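Local coordinates for protein yahD a copper inducible hydrolase (PDB 3OG9) that is a copper-inducible protein of the alpha/beta hydrolase family, probably a hydrolase, and binds D-malate in a pocket, at residues D128-A132 with W204-K209. Coordinates in Å, arbitrary orientation, origin at the centre of the assembly. Residues are numbered along the deposited sequence.
Sequences DKIIA and WLTETK
Lys129 lays the apolar length of its side chain over the last turn of helix 195-208. Lys129 CD lies 3.9 Å from Leu205 CD1 and 4.1 Å from Trp204 CH2, and Lys129 CE is 3.5 Å from Thr208 OG1. Chi1 is m, chi2 and chi3 are t, and chi4 turns to p. This bend brings Lys129 NZ to Asp128 OD2 at 2.8 Å, a salt bridge between sequence neighbours, so the charge is met while the methylenes pack. Residues 129-132 are extended strand and 204-208 are helical. The two axes run nearly antiparallel, at 167°, and approach to 11.2 Å. In register, Lys129 CA is nearest Lys209 CA at 8.8 Å, and Ile131 CA is nearest Leu205 CA at 8.9 Å. Trp204 (chi1 t, chi2 82°) points toward the strand. Trp204 CZ3 meets Ile131 CG1 at 3.6 Å, and Trp204 CH2 is 4.0 Å from Ile130 O. Thr208, chi1 p, returns OG1 to Trp204 O in a 3.1 Å hydrogen bond. No hydrogen bond joins the two segments; the contact is van der Waals packing of helix on sheet, as in the layered alpha/beta hydrolase fold. Ile130 points away, onto Leu117 and Phe120 of helix 111-121 on the other face. Strand 129-133 lies between parallel strands 105-109 and 151-156, and Trp204 also meets Phe153 and His151 of the latter.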
loop_
_atom_site.group_PDB
_atom_site.type_symbol
_atom_site.label_atom_id
_atom_site.label_comp_id
_atom_site.label_asym_id
_atom_site.label_seq_id
_atom_site.Cartn_x
_atom_site.Cartn_y
_atom_site.Cartn_z
ATOM N N ASP A 128 7.731 -0.413 -8.685
ATOM C CA ASP A 128 7.533 0.221 -9.983
ATOM C C ASP A 128 6.318 1.164 -9.957
ATOM O O ASP A 128 6.375 2.288 -10.488
ATOM C CB ASP A 128 7.370 -0.831 -11.078
ATOM C CG ASP A 128 7.220 -0.196 -12.448
ATOM O OD1 ASP A 128 8.120 0.588 -12.819
ATOM O OD2 ASP A 128 6.200 -0.453 -13.125
ATOM N N LYS A 129 5.223 0.686 -9.348
ATOM C CA LYS A 129 3.967 1.455 -9.222
ATOM C C LYS A 129 3.309 1.146 -7.890
ATOM O O LYS A 129 3.614 0.116 -7.276
ATOM C CB LYS A 129 2.958 1.027 -10.277
ATOM C CG LYS A 129 3.361 1.300 -11.667
ATOM C CD LYS A 129 2.302 0.888 -12.622
ATOM C CE LYS A 129 2.723 1.309 -13.989
ATOM N NZ LYS A 129 3.956 0.603 -14.460
ATOM N N ILE A 130 2.406 2.038 -7.454
ATOM C CA ILE A 130 1.585 1.801 -6.260
ATOM C C ILE A 130 0.128 2.123 -6.561
ATOM O O ILE A 130 -0.180 3.124 -7.192
ATOM C CB ILE A 130 2.060 2.689 -5.074
ATOM C CG1 ILE A 130 3.462 2.267 -4.624
ATOM C CG2 ILE A 130 1.077 2.589 -3.852
ATOM C CD1 ILE A 130 3.903 2.918 -3.320
ATOM N N ILE A 131 -0.762 1.244 -6.117
ATOM C CA ILE A 131 -2.188 1.486 -6.122
ATOM C C ILE A 131 -2.559 1.487 -4.648
ATOM O O ILE A 131 -2.474 0.439 -3.975
ATOM C CB ILE A 131 -2.926 0.355 -6.891
ATOM C CG1 ILE A 131 -2.540 0.439 -8.376
ATOM C CG2 ILE A 131 -4.486 0.470 -6.738
ATOM C CD1 ILE A 131 -3.029 -0.677 -9.271
ATOM N N ALA A 132 -2.943 2.662 -4.135
ATOM C CA ALA A 132 -3.253 2.810 -2.690
ATOM C C ALA A 132 -4.713 3.176 -2.522
ATOM O O ALA A 132 -5.093 4.286 -2.861
ATOM C CB ALA A 132 -2.401 3.912 -2.069
ATOM N N TRP A 204 -6.737 2.309 -14.984
ATOM C CA TRP A 204 -5.478 3.045 -14.855
ATOM C C TRP A 204 -4.271 2.152 -15.139
ATOM O O TRP A 204 -3.375 2.544 -15.897
ATOM C CB TRP A 204 -5.361 3.625 -13.459
ATOM C CG TRP A 204 -4.058 4.322 -13.164
ATOM C CD1 TRP A 204 -3.726 5.603 -13.490
ATOM C CD2 TRP A 204 -2.941 3.785 -12.444
ATOM N NE1 TRP A 204 -2.471 5.909 -13.010
ATOM C CE2 TRP A 204 -1.962 4.813 -12.363
ATOM C CE3 TRP A 204 -2.667 2.544 -11.858
ATOM C CZ2 TRP A 204 -0.735 4.633 -11.730
ATOM C CZ3 TRP A 204 -1.419 2.370 -11.194
ATOM C CH2 TRP A 204 -0.495 3.418 -11.121
ATOM N N LEU A 205 -4.268 0.935 -14.592
ATOM C CA LEU A 205 -3.160 0.022 -14.857
ATOM C C LEU A 205 -2.992 -0.314 -16.349
ATOM O O LEU A 205 -1.857 -0.341 -16.833
ATOM C CB LEU A 205 -3.264 -1.266 -14.025
ATOM C CG LEU A 205 -1.980 -2.105 -13.951
ATOM C CD1 LEU A 205 -0.807 -1.362 -13.314
ATOM C CD2 LEU A 205 -2.237 -3.357 -13.153
ATOM N N THR A 206 -4.098 -0.557 -17.071
ATOM C CA THR A 206 -4.041 -0.730 -18.553
ATOM C C THR A 206 -3.412 0.457 -19.298
ATOM O O THR A 206 -2.778 0.286 -20.344
ATOM C CB THR A 206 -5.427 -1.040 -19.209
ATOM O OG1 THR A 206 -6.211 0.159 -19.344
ATOM C CG2 THR A 206 -6.175 -2.069 -18.402
ATOM N N GLU A 207 -3.592 1.655 -18.757
ATOM C CA GLU A 207 -3.026 2.874 -19.342
ATOM C C GLU A 207 -1.578 3.067 -19.004
ATOM O O GLU A 207 -0.823 3.606 -19.807
ATOM C CB GLU A 207 -3.804 4.106 -18.878
ATOM C CG GLU A 207 -5.222 4.090 -19.364
ATOM C CD GLU A 207 -6.101 5.097 -18.663
ATOM O OE1 GLU A 207 -5.565 5.975 -17.962
ATOM O OE2 GLU A 207 -7.337 5.006 -18.814
ATOM N N THR A 208 -1.178 2.687 -17.790
ATOM C CA THR A 208 0.195 2.953 -17.323
ATOM C C THR A 208 1.127 1.748 -17.417
ATOM O O THR A 208 2.351 1.913 -17.483
ATOM C CB THR A 208 0.239 3.448 -15.855
ATOM O OG1 THR A 208 -0.398 2.489 -15.003
ATOM C CG2 THR A 208 -0.428 4.808 -15.705
ATOM N N LYS A 209 0.546 0.548 -17.402
ATOM C CA LYS A 209 1.301 -0.717 -17.292
ATOM C C LYS A 209 2.583 -0.690 -18.118
ATOM O O LYS A 209 2.572 -0.232 -19.272
ATOM C CB LYS A 209 0.405 -1.896 -17.732
ATOM C CG LYS A 209 0.836 -3.292 -17.241
ATOM C CD LYS A 209 0.121 -4.410 -18.024
ATOM C CE LYS A 209 0.866 -5.761 -17.895
ATOM N NZ LYS A 209 0.028 -6.976 -18.198
#